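Local atomic coordinates of adenylate kinase (Desulfovibrio gigas, PDB entry 2XB4), a protein that binds zinc and probably catalyses the reversible transfer of the terminal phosphate group between ATP and AMP. Residues I34-I39 with M67-T71; Y202-D206 with L218-L222. All blocks are in the same frame, centred on the assembly; numbering follows the deposited sequence.

Overall arrangement
Contact 1 (34-39 with 67-71) comes first along the chain and is complete before contact 2 (202-206 with 218-222) begins. Their centres are 28 Å apart and their nearest atoms about 17 Å, so they do not touch; what ties them together is the five-stranded parallel sheet of the CORE domain, with strand order 2-3-1-4-5. Contact 1 packs against strand 27-30 at one margin of that sheet, where helix 31-40 of the NMP-binding region meets helix 61-75. Contact 2 joins strand 201-206, the outermost strand at the opposite margin, to the C-terminal helix 211-222. One thus lies at the predicted AMP side, the other closes the fold at its C-terminal end.

Contact 1 (I34-I39 with M67-T71); sequences IFREHI and MVLET
The NMP-binding region of adenylate kinase meets the helix that follows it here: 34-39, on helix 31-40, lies across 67-71, on helix 61-75. Both segments are helical, with a wider pi-type turn at 36-39. Their axes cross almost at right angles (93°) and approach to 10.0 Å, and the closest alpha carbons are Ile-34 and Thr-71, 6.5 Å apart.

His-38 (chi1 m, chi2 -90°) lays its ring against the Met-67 to Thr-71 turn, midway along helix 61-75. Its NE2 donates a weak hydrogen bond to Met-67 O (3.0 Å) and has a second weak one with Thr-71 OG1 (3.1 Å), in which either atom could be the donor, while ND1 is hydrogen-bonded to Thr-43 OG1. Met-67 (chi1 m, chi2 t) runs over the ring, with CG 4.0 Å from the His-38 centroid in a CH-pi contact. Its SD then reaches within 5.2 Å of the Phe-35 ring centroid, an oblique Met-aromatic contact, and CE ends 3.9 Å from Ile-39 CD1.

In adenylate kinases the NMP-binding domain moves during catalysis, and this segment includes Arg-36, which is predicted to bind AMP. Ile-34 (chi1 m, chi2 t) brings CG2 to 3.7 Å from Thr-71 OG1 and CD1 to 3.8 Å from Val-68 CG2; Ile-29 of strand 27-30 touches both Ile-34 and Thr-71. Glu-37, extended with chi1 and chi2 t, sets OE1 3.0 Å from Thr-71 OG1, and the same oxygen forms a salt bridge with Lys-75, one turn further along helix 61-75.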
ATOM      1  N   ILE A  34      14.592  -8.806 -21.492  1.00 17.49           N
ATOM      2  CA  ILE A  34      15.513  -9.812 -22.113  1.00 16.40           C
ATOM      3  C   ILE A  34      15.276 -11.190 -21.453  1.00 18.15           C
ATOM      4  O   ILE A  34      15.065 -12.221 -22.125  1.00 17.13           O
ATOM      5  CB  ILE A  34      16.965  -9.366 -22.004  1.00 16.60           C
ATOM      6  CG1 ILE A  34      17.168  -8.019 -22.743  1.00 16.20           C
ATOM      7  CG2 ILE A  34      17.926 -10.475 -22.536  1.00 15.46           C
ATOM      8  CD1 ILE A  34      18.553  -7.309 -22.501  1.00 20.52           C
ATOM      9  N   PHE A  35      15.316 -11.244 -20.113  1.00 22.50           N
ATOM     10  CA  PHE A  35      15.102 -12.545 -19.427  1.00 25.79           C
ATOM     11  C   PHE A  35      13.747 -13.140 -19.739  1.00 27.79           C
ATOM     12  O   PHE A  35      13.648 -14.325 -20.041  1.00 28.53           O
ATOM     13  CB  PHE A  35      15.359 -12.453 -17.893  1.00 30.67           C
ATOM     14  CG  PHE A  35      16.884 -12.389 -17.493  1.00 38.24           C
ATOM     15  CD1 PHE A  35      17.843 -11.754 -18.321  1.00 41.73           C
ATOM     16  CD2 PHE A  35      17.325 -12.920 -16.241  1.00 48.89           C
ATOM     17  CE1 PHE A  35      19.222 -11.667 -17.953  1.00 47.53           C
ATOM     18  CE2 PHE A  35      18.738 -12.834 -15.842  1.00 51.18           C
ATOM     19  CZ  PHE A  35      19.676 -12.212 -16.727  1.00 48.52           C
ATOM     20  N   ARG A  36      12.671 -12.377 -19.662  1.00 28.93           N
ATOM     21  CA  ARG A  36      11.374 -12.957 -20.034  1.00 31.17           C
ATOM     22  C   ARG A  36      11.322 -13.553 -21.446  1.00 30.44           C
ATOM     23  O   ARG A  36      10.695 -14.602 -21.641  1.00 31.97           O
ATOM     24  CB  ARG A  36      10.227 -11.948 -19.855  1.00 33.85           C
ATOM     25  CG  ARG A  36       9.754 -11.793 -18.426  1.00 35.01           C
ATOM     26  CD  ARG A  36       8.466 -10.952 -18.402  1.00 38.02           C
ATOM     27  NE  ARG A  36       8.646  -9.661 -19.072  1.00 35.87           N
ATOM     28  CZ  ARG A  36       9.245  -8.578 -18.526  1.00 34.17           C
ATOM     29  NH1 ARG A  36       9.790  -8.616 -17.305  1.00 37.36           N
ATOM     30  NH2 ARG A  36       9.313  -7.455 -19.207  1.00 26.19           N
ATOM     31  N   GLU A  37      11.891 -12.874 -22.442  1.00 28.85           N
ATOM     32  CA  GLU A  37      12.043 -13.460 -23.783  1.00 29.47           C
ATOM     33  C   GLU A  37      12.840 -14.812 -23.747  1.00 26.95           C
ATOM     34  O   GLU A  37      12.490 -15.780 -24.402  1.00 30.78           O
ATOM     35  CB  GLU A  37      12.776 -12.470 -24.746  1.00 29.09           C
ATOM     36  CG  GLU A  37      13.283 -13.142 -26.098  1.00 35.70           C
ATOM     37  CD  GLU A  37      14.046 -12.212 -27.097  1.00 43.09           C
ATOM     38  OE1 GLU A  37      14.006 -11.003 -26.882  1.00 47.53           O
ATOM     39  OE2 GLU A  37      14.693 -12.683 -28.074  1.00 44.23           O
ATOM     40  N   HIS A  38      13.955 -14.861 -23.041  1.00 24.15           N
ATOM     41  CA  HIS A  38      14.810 -16.048 -23.143  1.00 22.07           C
ATOM     42  C   HIS A  38      14.467 -17.147 -22.079  1.00 24.13           C
ATOM     43  O   HIS A  38      14.349 -18.352 -22.387  1.00 23.88           O
ATOM     44  CB  HIS A  38      16.199 -15.609 -22.949  1.00 21.28           C
ATOM     45  CG  HIS A  38      16.805 -14.963 -24.150  1.00 19.99           C
ATOM     46  ND1 HIS A  38      17.479 -15.680 -25.101  1.00 21.55           N
ATOM     47  CD2 HIS A  38      16.891 -13.674 -24.512  1.00 19.56           C
ATOM     48  CE1 HIS A  38      17.976 -14.860 -26.000  1.00 22.65           C
ATOM     49  NE2 HIS A  38      17.663 -13.629 -25.640  1.00 21.50           N
ATOM     50  N   ILE A  39      14.342 -16.709 -20.814  1.00 21.87           N
ATOM     51  CA  ILE A  39      14.010 -17.650 -19.686  1.00 23.67           C
ATOM     52  C   ILE A  39      12.568 -18.177 -19.838  1.00 23.98           C
ATOM     53  O   ILE A  39      12.351 -19.406 -19.907  1.00 23.67           O
ATOM     54  CB  ILE A  39      14.329 -17.079 -18.237  1.00 25.21           C
ATOM     55  CG1 ILE A  39      15.820 -17.062 -17.972  1.00 24.56           C
ATOM     56  CG2 ILE A  39      13.743 -17.960 -17.099  1.00 27.13           C
ATOM     57  CD1 ILE A  39      16.499 -15.866 -18.428  1.00 31.45           C
ATOM     58  N   MET A  67      22.683 -13.607 -24.511  1.00 13.77           N
ATOM     59  CA  MET A  67      21.258 -13.266 -24.470  1.00 13.90           C
ATOM     60  C   MET A  67      20.958 -11.869 -24.906  1.00 14.36           C
ATOM     61  O   MET A  67      19.994 -11.677 -25.694  1.00 17.61           O
ATOM     62  CB  MET A  67      20.683 -13.450 -23.059  1.00 11.66           C
ATOM     63  CG  MET A  67      20.572 -14.872 -22.726  1.00 14.93           C
ATOM     64  SD  MET A  67      19.729 -15.239 -21.105  1.00 24.37           S
ATOM     65  CE  MET A  67      18.829 -16.631 -21.518  1.00 31.80           C
ATOM     66  N   VAL A  68      21.677 -10.900 -24.327  1.00 13.80           N
ATOM     67  CA  VAL A  68      21.474  -9.526 -24.688  1.00 13.56           C
ATOM     68  C   VAL A  68      21.669  -9.367 -26.209  1.00 15.13           C
ATOM     69  O   VAL A  68      20.824  -8.773 -26.915  1.00 13.96           O
ATOM     70  CB  VAL A  68      22.427  -8.561 -23.878  1.00 14.32           C
ATOM     71  CG1 VAL A  68      22.339  -7.146 -24.495  1.00 12.57           C
ATOM     72  CG2 VAL A  68      22.065  -8.621 -22.363  1.00 12.73           C
ATOM     73  N   LEU A  69      22.772  -9.905 -26.737  1.00 14.32           N
ATOM     74  CA  LEU A  69      23.027  -9.706 -28.189  1.00 14.76           C
ATOM     75  C   LEU A  69      21.936 -10.348 -29.054  1.00 15.21           C
ATOM     76  O   LEU A  69      21.578  -9.762 -30.111  1.00 15.70           O
ATOM     77  CB  LEU A  69      24.352 -10.327 -28.604  1.00 13.90           C
ATOM     78  CG  LEU A  69      25.562  -9.395 -28.588  1.00 13.14           C
ATOM     79  CD1 LEU A  69      25.488  -8.571 -29.890  1.00 15.37           C
ATOM     80  CD2 LEU A  69      25.660  -8.569 -27.287  1.00 15.17           C
ATOM     81  N   GLU A  70      21.412 -11.525 -28.646  1.00 15.95           N
ATOM     82  CA  GLU A  70      20.350 -12.166 -29.404  1.00 17.92           C
ATOM     83  C   GLU A  70      19.095 -11.303 -29.444  1.00 17.66           C
ATOM     84  O   GLU A  70      18.384 -11.269 -30.455  1.00 17.97           O
ATOM     85  CB  GLU A  70      19.953 -13.545 -28.826  1.00 17.70           C
ATOM     86  CG  GLU A  70      21.009 -14.574 -29.172  1.00 25.23           C
ATOM     87  CD  GLU A  70      20.562 -16.050 -29.066  1.00 30.72           C
ATOM     88  OE1 GLU A  70      19.462 -16.404 -28.499  1.00 23.06           O
ATOM     89  OE2 GLU A  70      21.410 -16.885 -29.525  1.00 34.08           O
ATOM     90  N   THR A  71      18.766 -10.664 -28.319  1.00 15.10           N
ATOM     91  CA  THR A  71      17.608  -9.752 -28.258  1.00 16.46           C
ATOM     92  C   THR A  71      17.797  -8.507 -29.104  1.00 18.31           C
ATOM     93  O   THR A  71      16.892  -8.061 -29.826  1.00 18.74           O
ATOM     94  CB  THR A  71      17.309  -9.392 -26.740  1.00 16.05           C
ATOM     95  OG1 THR A  71      16.936 -10.648 -26.133  1.00 17.44           O
ATOM     96  CG2 THR A  71      16.069  -8.452 -26.605  1.00 17.72           C
TER

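Contact 2 (Y202-D206 with L218-L222); sequences YIELD and LLAQL
This is a strand-to-helix contact at the margin of the CORE domain, where the C-terminal helix 211-222 packs back on strand 201-206, the strand just before it in the chain. Segment 202-206 is extended, with phi/psi near -105/125 from Tyr-202 to Leu-205, and 218-222 is helical. The two run nearly antiparallel, at 168°, with axes 9.8 Å apart at closest approach; CA of Ile-203 faces CA of Gln-221 at 7.4 Å and CA of Leu-205 faces CA of Leu-218 at 7.1 Å.

Ile-203 (chi1 m, chi2 t) points at the helix and places CD1 3.6 Å from Leu-222 CD2 and 4.1 Å from Leu-218 CD2. Leu-205, with the same m, t rotamer, sets CD1 3.6 Å from Leu-218 CG. In this P-loop NTPase fold, strand 201-206 pairs in parallel with strand 108-113, and Leu-218 and Leu-222 also touch Val-20 of helix 13-24, the helix that follows the P-loop.

Gln-221 flanks the apolar layer, and two waters join its amide to the strand backbone. Water 1 accepts from Glu-204 N (3.0 Å) and donates to Gln-221 OE1 (3.3 Å); water 2 donates to Glu-204 O (2.9 Å) and accepts from Gln-221 NE2 (2.7 Å). That NE2 also hydrogen-bonds to Thr-217 O within its own helix.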
ATOM      1  N   TYR A 202      28.927  10.779 -26.490  1.00 18.26           N
ATOM      2  CA  TYR A 202      28.537  10.554 -25.099  1.00 18.02           C
ATOM      3  C   TYR A 202      27.809  11.820 -24.621  1.00 19.55           C
ATOM      4  O   TYR A 202      28.379  12.946 -24.649  1.00 19.52           O
ATOM      5  CB  TYR A 202      29.773  10.328 -24.245  1.00 17.18           C
ATOM      6  CG  TYR A 202      29.446   9.859 -22.788  1.00 15.90           C
ATOM      7  CD1 TYR A 202      29.314   8.503 -22.498  1.00 17.64           C
ATOM      8  CD2 TYR A 202      29.309  10.786 -21.739  1.00 18.19           C
ATOM      9  CE1 TYR A 202      29.089   8.050 -21.195  1.00 15.89           C
ATOM     10  CE2 TYR A 202      29.023  10.344 -20.382  1.00 15.78           C
ATOM     11  CZ  TYR A 202      28.952   8.971 -20.153  1.00 15.38           C
ATOM     12  OH  TYR A 202      28.755   8.423 -18.912  1.00 14.82           O
ATOM     13  N   ILE A 203      26.539  11.655 -24.269  1.00 16.72           N
ATOM     14  CA  ILE A 203      25.694  12.813 -23.916  1.00 18.02           C
ATOM     15  C   ILE A 203      25.498  12.807 -22.382  1.00 18.34           C
ATOM     16  O   ILE A 203      25.125  11.776 -21.839  1.00 16.55           O
ATOM     17  CB  ILE A 203      24.338  12.717 -24.610  1.00 18.57           C
ATOM     18  CG1 ILE A 203      24.532  12.856 -26.140  1.00 16.49           C
ATOM     19  CG2 ILE A 203      23.355  13.936 -24.142  1.00 19.08           C
ATOM     20  CD1 ILE A 203      23.169  12.686 -26.931  1.00 22.65           C
ATOM     21  N   GLU A 204      25.771  13.937 -21.712  1.00 18.18           N
ATOM     22  CA  GLU A 204      25.573  14.050 -20.260  1.00 19.23           C
ATOM     23  C   GLU A 204      24.389  14.969 -20.075  1.00 21.73           C
ATOM     24  O   GLU A 204      24.393  16.107 -20.616  1.00 22.66           O
ATOM     25  CB  GLU A 204      26.806  14.711 -19.647  1.00 21.34           C
ATOM     26  CG  GLU A 204      28.058  13.808 -19.599  1.00 22.76           C
ATOM     27  CD  GLU A 204      29.216  14.540 -18.904  1.00 33.27           C
ATOM     28  OE1 GLU A 204      29.251  15.775 -18.916  1.00 42.93           O
ATOM     29  OE2 GLU A 204      30.078  13.911 -18.313  1.00 36.22           O
ATOM     30  N   LEU A 205      23.354  14.482 -19.415  1.00 19.36           N
ATOM     31  CA  LEU A 205      22.155  15.243 -19.140  1.00 21.23           C
ATOM     32  C   LEU A 205      22.150  15.655 -17.665  1.00 22.38           C
ATOM     33  O   LEU A 205      22.318  14.808 -16.771  1.00 22.05           O
ATOM     34  CB  LEU A 205      20.945  14.343 -19.434  1.00 21.51           C
ATOM     35  CG  LEU A 205      20.731  14.001 -20.899  1.00 21.99           C
ATOM     36  CD1 LEU A 205      19.392  13.110 -21.030  1.00 21.22           C
ATOM     37  CD2 LEU A 205      20.651  15.330 -21.786  1.00 21.10           C
ATOM     38  N   ASP A 206      21.970  16.936 -17.400  1.00 23.31           N
ATOM     39  CA  ASP A 206      21.876  17.414 -16.009  1.00 26.89           C
ATOM     40  C   ASP A 206      20.487  17.108 -15.507  1.00 27.56           C
ATOM     41  O   ASP A 206      19.523  17.822 -15.845  1.00 27.60           O
ATOM     42  CB  ASP A 206      22.069  18.937 -15.934  1.00 28.99           C
ATOM     43  CG  ASP A 206      21.765  19.509 -14.533  1.00 35.20           C
ATOM     44  OD1 ASP A 206      21.573  18.744 -13.542  1.00 31.80           O
ATOM     45  OD2 ASP A 206      21.696  20.756 -14.440  1.00 41.14           O
ATOM     46  N   LEU A 218      18.462  17.016 -24.985  1.00 43.11           N
ATOM     47  CA  LEU A 218      18.710  15.650 -25.392  1.00 40.38           C
ATOM     48  C   LEU A 218      18.343  15.424 -26.839  1.00 44.12           C
ATOM     49  O   LEU A 218      19.158  14.947 -27.618  1.00 44.33           O
ATOM     50  CB  LEU A 218      17.858  14.726 -24.568  1.00 37.99           C
ATOM     51  CG  LEU A 218      18.207  13.268 -24.442  1.00 37.74           C
ATOM     52  CD1 LEU A 218      16.977  12.449 -24.608  1.00 42.63           C
ATOM     53  CD2 LEU A 218      19.391  12.713 -25.254  1.00 33.02           C
ATOM     54  N   LEU A 219      17.082  15.711 -27.167  1.00 49.11           N
ATOM     55  CA  LEU A 219      16.561  15.625 -28.535  1.00 56.62           C
ATOM     56  C   LEU A 219      17.339  16.558 -29.495  1.00 60.79           C
ATOM     57  O   LEU A 219      17.355  16.298 -30.707  1.00 67.31           O
ATOM     58  CB  LEU A 219      15.026  15.865 -28.576  1.00 62.73           C
ATOM     59  CG  LEU A 219      13.988  14.710 -28.546  1.00 66.48           C
ATOM     60  CD1 LEU A 219      14.215  13.569 -27.540  1.00 57.96           C
ATOM     61  CD2 LEU A 219      12.562  15.276 -28.394  1.00 75.60           C
ATOM     62  N   ALA A 220      17.987  17.610 -28.956  1.00 59.31           N
ATOM     63  CA  ALA A 220      18.887  18.477 -29.756  1.00 64.19           C
ATOM     64  C   ALA A 220      20.211  17.743 -30.028  1.00 60.08           C
ATOM     65  O   ALA A 220      20.682  17.735 -31.163  1.00 64.75           O
ATOM     66  CB  ALA A 220      19.144  19.816 -29.089  1.00 66.71           C
ATOM     67  N   GLN A 221      20.816  17.114 -29.015  1.00 52.33           N
ATOM     68  CA  GLN A 221      22.132  16.488 -29.260  1.00 50.47           C
ATOM     69  C   GLN A 221      22.109  15.132 -29.981  1.00 48.87           C
ATOM     70  O   GLN A 221      23.165  14.630 -30.348  1.00 49.63           O
ATOM     71  CB  GLN A 221      22.979  16.417 -28.009  1.00 47.61           C
ATOM     72  CG  GLN A 221      22.990  17.687 -27.188  1.00 51.87           C
ATOM     73  CD  GLN A 221      23.561  17.433 -25.793  1.00 54.14           C
ATOM     74  OE1 GLN A 221      24.687  16.905 -25.643  1.00 53.73           O
ATOM     75  NE2 GLN A 221      22.775  17.778 -24.763  1.00 53.35           N
ATOM     76  N   LEU A 222      20.923  14.555 -30.187  1.00 48.77           N
ATOM     77  CA  LEU A 222      20.739  13.366 -31.043  1.00 50.68           C
ATOM     78  C   LEU A 222      20.371  13.739 -32.473  1.00 59.68           C
ATOM     79  O   LEU A 222      20.667  13.001 -33.447  1.00 64.20           O
ATOM     80  CB  LEU A 222      19.607  12.482 -30.496  1.00 49.45           C
ATOM     81  CG  LEU A 222      19.699  11.930 -29.086  1.00 41.28           C
ATOM     82  CD1 LEU A 222      18.377  11.313 -28.591  1.00 41.33           C
ATOM     83  CD2 LEU A 222      20.790  10.910 -29.008  1.00 37.78           C
TER
HETATM   84  O   HOH W   1      26.867  16.196 -23.318  1.00 18.00           O
HETATM   85  O   HOH W   2      23.077  18.192 -22.144  1.00 37.19           O